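Long-range contact in leucine-rich-repeat protein (Methanosarcina barkeri, PDB 4WNR), which binds GDP and a magnesium ion in the Roc G-protein domain of a Roco protein: residues 50-55 against 118-123. Sequence-based numbering, arbitrary orientation.
Sequences GEAGKT and ILVLDS. With MG (magnesium ion), chain C; GDP (guanosine-5'-diphosphate), chain B.
Val120 CG1 sits over one face of the Gly53-Lys54 peptide, 3.7 Å from Gly53 C. At the edge of that peptide, Lys54 N donates to GDP O1B over 2.9 Å. The second flat group is the Asp122 carboxylate. Ala52 CB lies over one face of it, 4.2 Å from Asp122 OD1. Glu51 O approaches from the same face, 3.8 Å from Asp122 OD2. The polar partner of OD2 is Arg125, in a salt bridge. Ala52 O is hydrogen-bonded to Asn150 ND2.

No hydrogen bond joins the two segments, and the contact is van der Waals packing. Val120 CG1 stands anti to its backbone N (chi1 -172°), turned to the loop. The backbone angles of Gly53 suit a glycine. Val120 CG2 touches Lys54 CG at 3.9 Å. Beyond CG the lysine chain bends at chi3 and chi4. Lys54 NZ donates to Asp49 O and weakly to Gly48 O, and lies 3.6 Å from GDP O3B. An alanine in place of Lys54 would probably leave Asp49 O without its NZ donor and Val120 CG2 without its CG neighbour, and take one positive charge from beside the beta-phosphate.

Backbone amides of Glu51, Gly53, Lys54 and Thr55 bind the beta-phosphate, with a weak bond from Ala52. Thr55 OG1 binds the magnesium ion at 2.5 Å, alongside GDP O2B and three waters. Strand 116-121 thus packs against the phosphate-binding loop that leads into helix 54-62, the P-loop (Walker A) of a Ras-like Roc domain.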
# COMPACT_ATOMS: atom_id res chain seq x y z
N GLY A 50 7.10 5.13 -12.85
CA GLY A 50 6.38 4.33 -13.84
C GLY A 50 7.31 3.83 -14.92
O GLY A 50 8.27 4.51 -15.29
N GLU A 51 7.04 2.62 -15.42
CA GLU A 51 7.88 1.96 -16.44
C GLU A 51 9.34 1.83 -15.99
O GLU A 51 10.26 2.06 -16.77
CB GLU A 51 7.78 2.70 -17.78
CG GLU A 51 6.37 2.83 -18.32
CD GLU A 51 6.29 3.53 -19.66
OE1 GLU A 51 7.31 4.11 -20.10
OE2 GLU A 51 5.21 3.49 -20.28
N ALA A 52 9.53 1.44 -14.73
CA ALA A 52 10.87 1.24 -14.16
C ALA A 52 11.23 -0.24 -14.06
O ALA A 52 12.37 -0.62 -14.30
CB ALA A 52 10.95 1.89 -12.79
N GLY A 53 10.24 -1.07 -13.71
CA GLY A 53 10.44 -2.51 -13.55
C GLY A 53 9.72 -3.17 -12.39
O GLY A 53 10.08 -4.28 -12.00
N LYS A 54 8.70 -2.51 -11.84
CA LYS A 54 8.04 -2.98 -10.62
C LYS A 54 7.19 -4.22 -10.85
O LYS A 54 7.30 -5.21 -10.13
CB LYS A 54 7.17 -1.87 -10.03
CG LYS A 54 7.93 -0.60 -9.67
CD LYS A 54 7.05 0.40 -8.92
CE LYS A 54 5.90 0.94 -9.77
NZ LYS A 54 6.37 1.65 -11.00
N THR A 55 6.32 -4.15 -11.86
CA THR A 55 5.46 -5.27 -12.23
C THR A 55 6.28 -6.45 -12.77
O THR A 55 5.96 -7.60 -12.50
CB THR A 55 4.40 -4.84 -13.27
OG1 THR A 55 3.71 -3.68 -12.81
CG2 THR A 55 3.39 -5.96 -13.52
N ILE A 118 10.50 -2.22 -1.63
CA ILE A 118 11.38 -2.55 -2.75
C ILE A 118 11.38 -1.37 -3.72
O ILE A 118 10.39 -1.12 -4.42
CB ILE A 118 10.93 -3.84 -3.48
CG1 ILE A 118 11.04 -5.04 -2.53
CG2 ILE A 118 11.77 -4.07 -4.73
CD1 ILE A 118 10.40 -6.30 -3.05
N LEU A 119 12.49 -0.63 -3.74
CA LEU A 119 12.64 0.53 -4.62
C LEU A 119 13.25 0.10 -5.96
O LEU A 119 14.42 -0.28 -6.02
CB LEU A 119 13.52 1.59 -3.96
CG LEU A 119 13.86 2.85 -4.77
CD1 LEU A 119 12.60 3.54 -5.28
CD2 LEU A 119 14.69 3.81 -3.93
N VAL A 120 12.45 0.17 -7.02
CA VAL A 120 12.92 -0.18 -8.36
C VAL A 120 13.34 1.07 -9.13
O VAL A 120 12.59 2.05 -9.19
CB VAL A 120 11.83 -0.93 -9.17
CG1 VAL A 120 12.41 -1.46 -10.47
CG2 VAL A 120 11.25 -2.07 -8.34
N LEU A 121 14.53 1.02 -9.72
CA LEU A 121 15.11 2.15 -10.45
C LEU A 121 15.57 1.73 -11.84
O LEU A 121 15.67 0.54 -12.14
CB LEU A 121 16.29 2.73 -9.68
CG LEU A 121 16.04 3.20 -8.25
CD1 LEU A 121 17.36 3.51 -7.55
CD2 LEU A 121 15.12 4.41 -8.22
N ASP A 122 15.85 2.72 -12.68
CA ASP A 122 16.44 2.49 -14.00
C ASP A 122 17.29 3.69 -14.45
O ASP A 122 17.23 4.76 -13.85
CB ASP A 122 15.37 2.16 -15.04
CG ASP A 122 14.38 3.29 -15.26
OD1 ASP A 122 14.16 4.08 -14.31
OD2 ASP A 122 13.83 3.39 -16.37
N SER A 123 18.06 3.49 -15.52
CA SER A 123 19.04 4.48 -15.97
C SER A 123 18.41 5.73 -16.58
O SER A 123 18.80 6.85 -16.23
CB SER A 123 20.00 3.85 -16.98
OG SER A 123 19.29 3.29 -18.07
MG MG C . 3.10 -1.29 -13.43
PB GDP B . 6.01 -0.66 -14.10
O1B GDP B . 7.58 -0.70 -13.75
O2B GDP B . 5.27 -1.29 -12.82
O3B GDP B . 5.55 0.72 -14.37
O3A GDP B . 5.68 -1.70 -15.29
PA GDP B . 6.79 -2.50 -16.13
O1A GDP B . 7.89 -2.99 -15.29
O2A GDP B . 5.96 -3.72 -16.77
O5' GDP B . 7.22 -1.57 -17.37
C5' GDP B . 8.56 -1.52 -17.77
C4' GDP B . 8.62 -1.79 -19.29
O4' GDP B . 9.99 -2.12 -19.63
C3' GDP B . 7.80 -3.00 -19.73
O3' GDP B . 7.49 -2.89 -21.13
C2' GDP B . 8.73 -4.16 -19.49
O2' GDP B . 8.49 -5.22 -20.42
C1' GDP B . 10.11 -3.56 -19.72
N9 GDP B . 11.13 -4.05 -18.74
C8 GDP B . 10.98 -4.27 -17.43
N7 GDP B . 12.14 -4.69 -16.94
C5 GDP B . 13.02 -4.72 -17.94
C6 GDP B . 14.31 -5.07 -17.96
O6 GDP B . 14.88 -5.44 -16.94
N1 GDP B . 15.01 -5.01 -19.16
C2 GDP B . 14.34 -4.59 -20.31
N2 GDP B . 14.98 -4.52 -21.48
N3 GDP B . 13.04 -4.25 -20.23
C4 GDP B . 12.39 -4.32 -19.05
O HOH W 1 3.01 -2.52 -15.14
O HOH W 2 3.33 -1.64 -10.96
O HOH W 3 1.17 -2.08 -12.93